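Local coordinates for glycosyl hydrolase family 88 (Pedobacter heparinus, PDB 3WIW), which probably releases the terminal unsaturated glucuronic acid from heparin-derived oligosaccharides, acting as an unsaturated glucuronyl hydrolase specific for heparin, at residues A[113-118]-A[170-175]; A[147-152]-A[195-200]; A[166-171]-A[228-233]. All coordinates share one frame; numbering follows the deposited sequence. Where two conformers were deposited one is given.

Overall arrangement
In this alpha6/alpha6-barrel, contact 1 lies on the same side of the chain's centre as contact 2 and as contact 3. It is the deepest, its centre about 12 Å from that of the chain, against 19 Å for contact 2 and 23 Å for contact 3. Contacts 1 and 2 are about 11 Å apart, centre to centre, and touch where Leu117 and His115 meet Leu148; their segments alternate along the chain. Contacts 1 and 3, about 13 Å apart, share Pro170 and Val171. Strand 170-172, outermost in a three-stranded antiparallel sheet, thus links surface contact 3 to the predicted catalytic centre, while contact 2 packs helix 138-150 and strand 152-153 on helix 192-208, away from it.

Contact 1: residues A[113-118]-A[170-175]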
loop_
_atom_site.group_PDB
_atom_site.type_symbol
_atom_site.label_atom_id
_atom_site.label_comp_id
_atom_site.label_asym_id
_atom_site.label_seq_id
_atom_site.Cartn_x
_atom_site.Cartn_y
_atom_site.Cartn_z
ATOM N N ASP A 113 0.548 11.358 15.996
ATOM C CA ASP A 113 1.510 10.377 16.523
ATOM C C ASP A 113 2.003 9.312 15.548
ATOM O O ASP A 113 2.663 8.352 15.961
ATOM C CB ASP A 113 0.967 9.710 17.787
ATOM C CG ASP A 113 -0.260 8.827 17.531
ATOM O OD1 ASP A 113 -0.781 8.769 16.391
ATOM O OD2 ASP A 113 -0.714 8.176 18.506
ATOM N N THR A 114 1.720 9.478 14.259
ATOM C CA THR A 114 2.062 8.419 13.310
ATOM C C THR A 114 2.331 8.876 11.871
ATOM O O THR A 114 1.702 9.822 11.359
ATOM C CB THR A 114 0.952 7.341 13.274
ATOM O OG1 THR A 114 1.344 6.270 12.396
ATOM C CG2 THR A 114 -0.400 7.918 12.811
ATOM N N HIS A 115 3.253 8.187 11.209
ATOM C CA HIS A 115 3.471 8.421 9.785
ATOM C C HIS A 115 2.324 7.935 8.911
ATOM O O HIS A 115 2.256 8.316 7.739
ATOM C CB HIS A 115 4.750 7.727 9.311
ATOM C CG HIS A 115 4.669 6.232 9.287
ATOM N ND1 HIS A 115 5.051 5.497 8.190
ATOM C CD2 HIS A 115 4.282 5.339 10.232
ATOM C CE1 HIS A 115 4.884 4.209 8.449
ATOM N NE2 HIS A 115 4.441 4.082 9.691
ATOM N N ASP A 116 1.399 7.149 9.475
ATOM C CA ASP A 116 0.399 6.429 8.666
ATOM C C ASP A 116 -0.760 7.303 8.171
ATOM O O ASP A 116 -1.736 6.791 7.617
ATOM C CB ASP A 116 -0.125 5.187 9.403
ATOM C CG ASP A 116 0.873 4.058 9.419
ATOM O OD1 ASP A 116 1.604 3.906 8.418
ATOM O OD2 ASP A 116 0.919 3.320 10.435
ATOM N N LEU A 117 -0.638 8.620 8.308
ATOM C CA LEU A 117 -1.634 9.544 7.773
ATOM C C LEU A 117 -1.801 9.412 6.257
ATOM O O LEU A 117 -2.866 9.710 5.722
ATOM C CB LEU A 117 -1.259 10.981 8.102
ATOM C CG LEU A 117 -1.213 11.258 9.606
ATOM C CD1 LEU A 117 -0.709 12.685 9.839
ATOM C CD2 LEU A 117 -2.587 11.036 10.266
ATOM N N GLY A 118 -0.764 8.976 5.544
ATOM C CA GLY A 118 -0.914 8.722 4.124
ATOM C C GLY A 118 -1.884 7.563 3.861
ATOM O O GLY A 118 -2.858 7.692 3.087
ATOM N N PRO A 170 12.660 5.565 15.146
ATOM C CA PRO A 170 12.470 4.446 14.230
ATOM C C PRO A 170 11.844 4.890 12.921
ATOM O O PRO A 170 10.872 5.673 12.924
ATOM C CB PRO A 170 11.511 3.537 14.992
ATOM C CG PRO A 170 10.662 4.516 15.816
ATOM C CD PRO A 170 11.582 5.662 16.145
ATOM N N VAL A 171 12.378 4.379 11.814
ATOM C CA VAL A 171 11.806 4.623 10.482
ATOM C C VAL A 171 11.599 3.269 9.817
ATOM O O VAL A 171 12.537 2.465 9.710
ATOM C CB VAL A 171 12.761 5.487 9.622
ATOM C CG1 VAL A 171 12.158 5.725 8.223
ATOM C CG2 VAL A 171 13.022 6.818 10.309
ATOM N N ILE A 172 10.374 2.983 9.410
ATOM C CA ILE A 172 10.086 1.702 8.773
ATOM C C ILE A 172 9.978 1.852 7.259
ATOM O O ILE A 172 9.676 2.937 6.762
ATOM C CB ILE A 172 8.824 1.022 9.376
ATOM C CG1 ILE A 172 7.501 1.745 9.033
ATOM C CG2 ILE A 172 8.994 0.897 10.883
ATOM C CD1 ILE A 172 6.275 1.100 9.722
ATOM N N ILE A 173 10.227 0.769 6.531
ATOM C CA ILE A 173 10.180 0.803 5.079
ATOM C C ILE A 173 8.779 1.248 4.591
ATOM O O ILE A 173 8.658 1.937 3.552
ATOM C CB ILE A 173 10.620 -0.570 4.488
ATOM C CG1 ILE A 173 10.910 -0.452 2.996
ATOM C CG2 ILE A 173 9.554 -1.665 4.726
ATOM C CD1 ILE A 173 12.208 0.308 2.658
ATOM N N ASP A 174 7.732 0.857 5.330
ATOM C CA ASP A 174 6.345 1.195 4.967
ATOM C C ASP A 174 6.152 2.721 4.851
ATOM O O ASP A 174 5.247 3.186 4.152
ATOM C CB ASP A 174 5.328 0.671 5.993
ATOM C CG ASP A 174 5.690 -0.681 6.629
ATOM O OD1 ASP A 174 6.860 -0.938 6.997
ATOM O OD2 ASP A 174 4.739 -1.454 6.857
ATOM N N ASN A 175 6.980 3.492 5.559
ATOM C CA ASN A 175 6.882 4.956 5.589
ATOM C C ASN A 175 7.070 5.534 4.171
ATOM O O ASN A 175 6.574 6.634 3.897
ATOM C CB ASN A 175 7.910 5.504 6.597
ATOM C CG ASN A 175 7.587 6.896 7.182
ATOM O OD1 ASN A 175 7.860 7.122 8.378
ATOM N ND2 ASN A 175 7.052 7.821 6.374
#
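Asp116 OD1 is hydrogen-bonded to Asn178 ND2 and to a bound buffer molecule, EPE, and sits above one face of the His115 ring, toward its rim, the same ring that reaches Ile172 and Asn175. At 3.1 Å from His115 NE2, Asp116 OD1 has too poor an angle for a hydrogen bond to it. The imidazole of His115 carries nearly all of the contact from its side. With CG lying between the backbone N and the carbonyl carbon (chi1 69°), the ring reaches across to the 170-175 segment. Ile172 CD1 approaches it obliquely, 3.5 Å from His115 NE2, and the two side chains run at about a right angle. On the ND1 side, Asn175 packs closely, its CB 3.3 Å from His115 ND1, and the amide plane is inclined by 41° to the ring. Asp174 CB lies 4.3 Å from His115 CE1, while its carboxylate is held from elsewhere: OD1 accepts a hydrogen bond from His218 NE2 and OD2 a weak one from Trp250 NE1. These two donors would limit rotation of the acid group.

Local turns shape both sides. In an ST turn, Asp116 N donates to Thr114 OG1 over 3.1 Å at 164°; Asp116 is at the N-cap position of helix 117-132, though its side chain makes no capping bond. A type I turn, closed by Asn175 N to Ile172 O at 3.0 Å, puts Asp174 beyond the end of strand 170-172. Asp116 OD1 and Asp174 OD2 are 6.4 Å apart. Such a pair of acids, predicted nucleophile and proton donor, with Trp250 and, farther off, Arg246, both predicted to bind substrate, near Asp174, is consistent with the active site of a family 88 glycoside hydrolase.

Contact 2: residues A[147-152]-A[195-200]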
loop_
_atom_site.group_PDB
_atom_site.type_symbol
_atom_site.label_atom_id
_atom_site.label_comp_id
_atom_site.label_asym_id
_atom_site.label_seq_id
_atom_site.Cartn_x
_atom_site.Cartn_y
_atom_site.Cartn_z
ATOM N N ASN A 147 0.377 17.754 9.819
ATOM C CA ASN A 147 0.735 16.835 10.905
ATOM C C ASN A 147 1.750 15.778 10.487
ATOM O O ASN A 147 2.613 15.382 11.274
ATOM C CB ASN A 147 -0.519 16.178 11.486
ATOM C CG ASN A 147 -1.310 17.139 12.365
ATOM O OD1 ASN A 147 -0.732 18.024 13.016
ATOM N ND2 ASN A 147 -2.631 16.988 12.374
ATOM N N LEU A 148 1.661 15.341 9.236
ATOM C CA LEU A 148 2.626 14.384 8.728
ATOM C C LEU A 148 3.999 15.048 8.587
ATOM O O LEU A 148 5.028 14.502 9.024
ATOM C CB LEU A 148 2.153 13.808 7.402
ATOM C CG LEU A 148 3.082 12.750 6.795
ATOM C CD1 LEU A 148 3.365 11.612 7.782
ATOM C CD2 LEU A 148 2.450 12.195 5.519
ATOM N N TYR A 149 4.021 16.247 8.013
ATOM C CA TYR A 149 5.264 16.965 7.844
ATOM C C TYR A 149 5.923 17.264 9.190
ATOM O O TYR A 149 7.145 17.241 9.297
ATOM C CB TYR A 149 5.013 18.274 7.110
ATOM C CG TYR A 149 6.183 19.220 7.134
ATOM C CD1 TYR A 149 7.328 18.976 6.367
ATOM C CD2 TYR A 149 6.150 20.362 7.923
ATOM C CE1 TYR A 149 8.400 19.845 6.375
ATOM C CE2 TYR A 149 7.202 21.235 7.946
ATOM C CZ TYR A 149 8.325 20.983 7.166
ATOM O OH TYR A 149 9.357 21.906 7.208
ATOM N N ALA A 150 5.118 17.537 10.216
ATOM C CA ALA A 150 5.657 17.822 11.560
ATOM C C ALA A 150 6.538 16.684 12.080
ATOM O O ALA A 150 7.410 16.903 12.919
ATOM C CB ALA A 150 4.541 18.135 12.553
ATOM N N ARG A 151 6.312 15.470 11.582
ATOM C CA ARG A 151 7.075 14.302 12.016
ATOM C C ARG A 151 8.441 14.182 11.321
ATOM O O ARG A 151 9.267 13.353 11.717
ATOM C CB ARG A 151 6.229 13.040 11.828
ATOM C CG ARG A 151 4.945 13.068 12.645
ATOM C CD ARG A 151 4.212 11.719 12.649
ATOM N NE ARG A 151 5.061 10.650 13.221
ATOM C CZ ARG A 151 5.261 10.451 14.531
ATOM N NH1 ARG A 151 4.618 11.194 15.434
ATOM N NH2 ARG A 151 6.107 9.498 14.930
ATOM N N PHE A 152 8.665 14.962 10.264
ATOM C CA PHE A 152 9.963 14.956 9.599
ATOM C C PHE A 152 10.984 15.664 10.481
ATOM O O PHE A 152 10.743 16.771 10.988
ATOM C CB PHE A 152 9.865 15.663 8.246
ATOM C CG PHE A 152 11.160 15.753 7.497
ATOM C CD1 PHE A 152 11.631 14.687 6.752
ATOM C CD2 PHE A 152 11.897 16.922 7.519
ATOM C CE1 PHE A 152 12.827 14.790 6.051
ATOM C CE2 PHE A 152 13.079 17.048 6.809
ATOM C CZ PHE A 152 13.552 15.977 6.074
ATOM N N PHE A 195 7.047 19.008 0.193
ATOM C CA PHE A 195 7.478 18.198 -0.940
ATOM C C PHE A 195 8.940 17.786 -0.761
ATOM O O PHE A 195 9.282 16.605 -0.929
ATOM C CB PHE A 195 7.271 18.998 -2.234
ATOM C CG PHE A 195 7.663 18.264 -3.478
ATOM C CD1 PHE A 195 8.982 18.243 -3.910
ATOM C CD2 PHE A 195 6.704 17.581 -4.217
ATOM C CE1 PHE A 195 9.343 17.553 -5.064
ATOM C CE2 PHE A 195 7.053 16.889 -5.360
ATOM C CZ PHE A 195 8.372 16.873 -5.784
ATOM N N ASP A 196 9.790 18.746 -0.398
ATOM C CA ASP A 196 11.216 18.490 -0.227
ATOM C C ASP A 196 11.474 17.509 0.910
ATOM O O ASP A 196 12.386 16.680 0.821
ATOM C CB ASP A 196 11.991 19.794 0.023
ATOM C CG ASP A 196 11.910 20.772 -1.149
ATOM O OD1 ASP A 196 11.568 20.360 -2.277
ATOM O OD2 ASP A 196 12.207 21.967 -0.929
ATOM N N ALA A 197 10.661 17.572 1.960
ATOM C CA ALA A 197 10.821 16.652 3.082
ATOM C C ALA A 197 10.551 15.215 2.634
ATOM O O ALA A 197 11.272 14.299 3.012
ATOM C CB ALA A 197 9.888 17.034 4.223
ATOM N N ALA A 198 9.501 15.022 1.844
ATOM C CA ALA A 198 9.171 13.703 1.345
ATOM C C ALA A 198 10.341 13.200 0.495
ATOM O O ALA A 198 10.785 12.047 0.638
ATOM C CB ALA A 198 7.891 13.778 0.526
ATOM N N LYS A 199 10.861 14.061 -0.379
ATOM C CA LYS A 199 11.934 13.632 -1.262
ATOM C C LYS A 199 13.181 13.288 -0.444
ATOM O O LYS A 199 13.831 12.268 -0.677
ATOM C CB LYS A 199 12.255 14.710 -2.297
ATOM C CG LYS A 199 13.310 14.216 -3.275
ATOM C CD LYS A 199 13.586 15.190 -4.412
ATOM C CE LYS A 199 14.499 14.495 -5.422
ATOM N NZ LYS A 199 14.847 15.400 -6.541
ATOM N N THR A 200 13.487 14.105 0.554
ATOM C CA THR A 200 14.622 13.818 1.449
ATOM C C THR A 200 14.455 12.470 2.167
ATOM O O THR A 200 15.397 11.679 2.243
ATOM C CB THR A 200 14.826 14.939 2.467
ATOM O OG1 THR A 200 15.130 16.143 1.758
ATOM C CG2 THR A 200 15.990 14.611 3.414
#
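The backbones come nearest at Phe152 and Ala197, whose CA atoms are 6.8 Å apart, where the chain passes from helix 138-150 into strand 152-153 alongside helix 192-208. At this point Phe152 N donates to Tyr149 O, three residues back, over 2.9 Å. That spacing brings Tyr149 and Phe152 to the same neighbour, the methyl group of Ala197.

The two rings use that methyl differently. Phe152 presents a face: Ala197 CB stands over the middle of the ring, 3.8 Å from its centroid and only 11° off the ring normal, a well-centred CH-pi contact. Tyr149 presents an edge, with Ala197 CB near its ring plane and 3.8 Å from Tyr149 CE1. Phe152 reaches this position because CG is anti to the backbone N (chi1 178°), which extends the ring over the neighbouring helix. Its far end goes on past Ala197: Phe152 CE1 lies 3.4 Å from Ala197 O, and CZ meets Thr200 CG2 at 3.9 Å. The Thr200 methyl lies in the plane of the Phe152 ring at its rim, so that one helical turn of 192-208 supplies a methyl over the face and another at the edge.

Other residues extend the seam. Tyr149 meets the ring of Trp194, Phe152 rests on Ile159 of the partner strand 158-159, and Leu148 and Ala198 both reach Leu182 of helix 175-188. The side-chain contacts are mainly apolar: Ala197 and Thr200 of helix 192-208 receive one ring from helix 138-150 and one from the strand just after it. The contact joins helices 138-150 and 192-208, separated in the chain by helix 175-188, consistent with helix packing in the alpha6/alpha6-barrel fold of this enzyme.

Contact 3: residues A[166-171]-A[228-233]; sequences HWQFPV and KVLQRE
This is a surface contact between the loop leading into strand 170-172 and strand 229-233, the other outer strand of a three-stranded antiparallel sheet; Trp167 also touches Ser221 of the middle strand. The backbones stay apart, with Trp167 CA 9.0 Å from Gln231 CA, and side chains bridge the gap. In one of the two conformers modelled for Glu233, Trp167 NE1 donates to Glu233 OE1 at an N-H...O angle of 164°. Its length of 2.6 Å is unusually short and holds only for this conformer, so its detail is doubtful. The acceptor lies in the indole plane, whereas the donor meets the carboxylate from 43° above its own plane. Glu233 gets there with CG between the backbone N and carbonyl carbon (chi1 67°). The indole is sandwiched, His166 CE1 over one face and Pro170 CB over the opposite one. A leucine in place of Trp167 would probably leave this Glu233 conformer without its N-H donor and open a gap between His166 and Pro170. Further along, Gln168 NE2 packs 3.7 Å from Leu230 CD1, while Gln168 OE1 accepts from Thr224 N. Leu230 and Gln231 both face Ser221, forming a classic beta bulge in the antiparallel sheet.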
loop_
_atom_site.group_PDB
_atom_site.type_symbol
_atom_site.label_atom_id
_atom_site.label_comp_id
_atom_site.label_asym_id
_atom_site.label_seq_id
_atom_site.Cartn_x
_atom_site.Cartn_y
_atom_site.Cartn_z
ATOM N N HIS A 166 11.126 1.497 22.416
ATOM C CA HIS A 166 12.426 1.915 22.923
ATOM C C HIS A 166 13.262 2.732 21.937
ATOM O O HIS A 166 14.205 3.411 22.352
ATOM C CB HIS A 166 13.235 0.688 23.319
ATOM C CG HIS A 166 13.629 -0.154 22.149
ATOM N ND1 HIS A 166 12.815 -1.141 21.637
ATOM C CD2 HIS A 166 14.729 -0.126 21.358
ATOM C CE1 HIS A 166 13.408 -1.705 20.599
ATOM N NE2 HIS A 166 14.567 -1.103 20.405
ATOM N N TRP A 167 12.945 2.664 20.642
ATOM C CA TRP A 167 13.771 3.348 19.644
ATOM C C TRP A 167 13.775 4.844 19.847
ATOM O O TRP A 167 12.752 5.450 20.164
ATOM C CB TRP A 167 13.302 3.089 18.214
ATOM C CG TRP A 167 13.100 1.671 17.872
ATOM C CD1 TRP A 167 13.979 0.839 17.237
ATOM C CD2 TRP A 167 11.922 0.909 18.114
ATOM N NE1 TRP A 167 13.418 -0.403 17.080
ATOM C CE2 TRP A 167 12.153 -0.386 17.611
ATOM C CE3 TRP A 167 10.695 1.190 18.722
ATOM C CZ2 TRP A 167 11.199 -1.390 17.687
ATOM C CZ3 TRP A 167 9.755 0.194 18.803
ATOM C CH2 TRP A 167 10.009 -1.084 18.287
ATOM N N GLN A 168 14.943 5.427 19.637
ATOM C CA GLN A 168 15.113 6.859 19.648
ATOM C C GLN A 168 14.367 7.491 18.473
ATOM O O GLN A 168 13.719 8.533 18.604
ATOM C CB GLN A 168 16.608 7.141 19.556
ATOM C CG GLN A 168 16.949 8.568 19.405
ATOM C CD GLN A 168 18.404 8.857 19.704
ATOM O OE1 GLN A 168 18.919 9.904 19.324
ATOM N NE2 GLN A 168 19.071 7.934 20.399
ATOM N N PHE A 169 14.450 6.853 17.315
ATOM C CA PHE A 169 13.881 7.424 16.102
ATOM C C PHE A 169 13.747 6.332 15.061
ATOM O O PHE A 169 14.611 6.171 14.210
ATOM C CB PHE A 169 14.769 8.580 15.603
ATOM C CG PHE A 169 14.104 9.481 14.589
ATOM C CD1 PHE A 169 13.998 9.101 13.254
ATOM C CD2 PHE A 169 13.594 10.723 14.971
ATOM C CE1 PHE A 169 13.389 9.927 12.317
ATOM C CE2 PHE A 169 12.972 11.559 14.035
ATOM C CZ PHE A 169 12.881 11.167 12.704
ATOM N N PRO A 170 12.660 5.565 15.146
ATOM C CA PRO A 170 12.470 4.446 14.230
ATOM C C PRO A 170 11.844 4.890 12.921
ATOM O O PRO A 170 10.872 5.673 12.924
ATOM C CB PRO A 170 11.511 3.537 14.992
ATOM C CG PRO A 170 10.662 4.516 15.816
ATOM C CD PRO A 170 11.582 5.662 16.145
ATOM N N VAL A 171 12.378 4.379 11.814
ATOM C CA VAL A 171 11.806 4.623 10.482
ATOM C C VAL A 171 11.599 3.269 9.817
ATOM O O VAL A 171 12.537 2.465 9.710
ATOM C CB VAL A 171 12.761 5.487 9.622
ATOM C CG1 VAL A 171 12.158 5.725 8.223
ATOM C CG2 VAL A 171 13.022 6.818 10.309
ATOM N N LYS A 228 22.871 9.695 12.573
ATOM C CA LYS A 228 23.566 8.446 12.303
ATOM C C LYS A 228 22.661 7.247 12.512
ATOM O O LYS A 228 21.742 7.275 13.341
ATOM C CB LYS A 228 24.798 8.319 13.173
ATOM C CG LYS A 228 25.859 9.336 12.800
ATOM C CD LYS A 228 27.048 9.262 13.732
ATOM C CE LYS A 228 28.252 9.986 13.150
ATOM N NZ LYS A 228 29.477 9.210 13.482
ATOM N N VAL A 229 22.908 6.189 11.745
ATOM C CA VAL A 229 22.168 4.942 11.902
ATOM C C VAL A 229 22.646 4.233 13.164
ATOM O O VAL A 229 23.853 3.991 13.326
ATOM C CB VAL A 229 22.381 4.024 10.687
ATOM C CG1 VAL A 229 21.836 2.619 10.955
ATOM C CG2 VAL A 229 21.736 4.621 9.433
ATOM N N LEU A 230 21.713 3.912 14.055
ATOM C CA LEU A 230 22.053 3.182 15.275
ATOM C C LEU A 230 21.768 1.679 15.172
ATOM O O LEU A 230 22.554 0.860 15.647
ATOM C CB LEU A 230 21.311 3.763 16.473
ATOM C CG LEU A 230 21.622 5.220 16.784
ATOM C CD1 LEU A 230 20.706 5.671 17.902
ATOM C CD2 LEU A 230 23.106 5.398 17.169
ATOM N N GLN A 231 20.638 1.310 14.575
ATOM C CA GLN A 231 20.272 -0.098 14.461
ATOM C C GLN A 231 19.589 -0.368 13.136
ATOM O O GLN A 231 18.946 0.514 12.568
ATOM C CB GLN A 231 19.343 -0.536 15.607
ATOM C CG GLN A 231 19.855 -0.281 17.026
ATOM C CD GLN A 231 21.003 -1.195 17.428
ATOM O OE1 GLN A 231 21.285 -2.191 16.764
ATOM N NE2 GLN A 231 21.672 -0.854 18.524
ATOM N N ARG A 232 19.714 -1.614 12.672
ATOM C CA ARG A 232 19.072 -2.085 11.438
ATOM C C ARG A 232 18.422 -3.410 11.805
ATOM O O ARG A 232 19.096 -4.384 12.115
ATOM C CB ARG A 232 20.083 -2.282 10.300
ATOM C CG ARG A 232 20.998 -1.105 10.020
ATOM C CD ARG A 232 22.118 -1.466 9.049
ATOM N NE ARG A 232 22.947 -0.302 8.762
ATOM C CZ ARG A 232 23.925 0.119 9.543
ATOM N NH1 ARG A 232 24.616 1.199 9.204
ATOM N NH2 ARG A 232 24.200 -0.534 10.665
ATOM N N GLU A 233 17.101 -3.466 11.774
ATOM C CA GLU A 233 16.416 -4.625 12.331
ATOM C C GLU A 233 15.050 -4.872 11.724
ATOM O O GLU A 233 14.496 -4.023 11.030
ATOM C CB GLU A 233 16.293 -4.457 13.840
ATOM C CG GLU A 233 15.381 -3.312 14.241
ATOM C CD GLU A 233 15.391 -3.041 15.734
ATOM O OE1 GLU A 233 14.325 -2.649 16.272
ATOM O OE2 GLU A 233 16.464 -3.204 16.361
#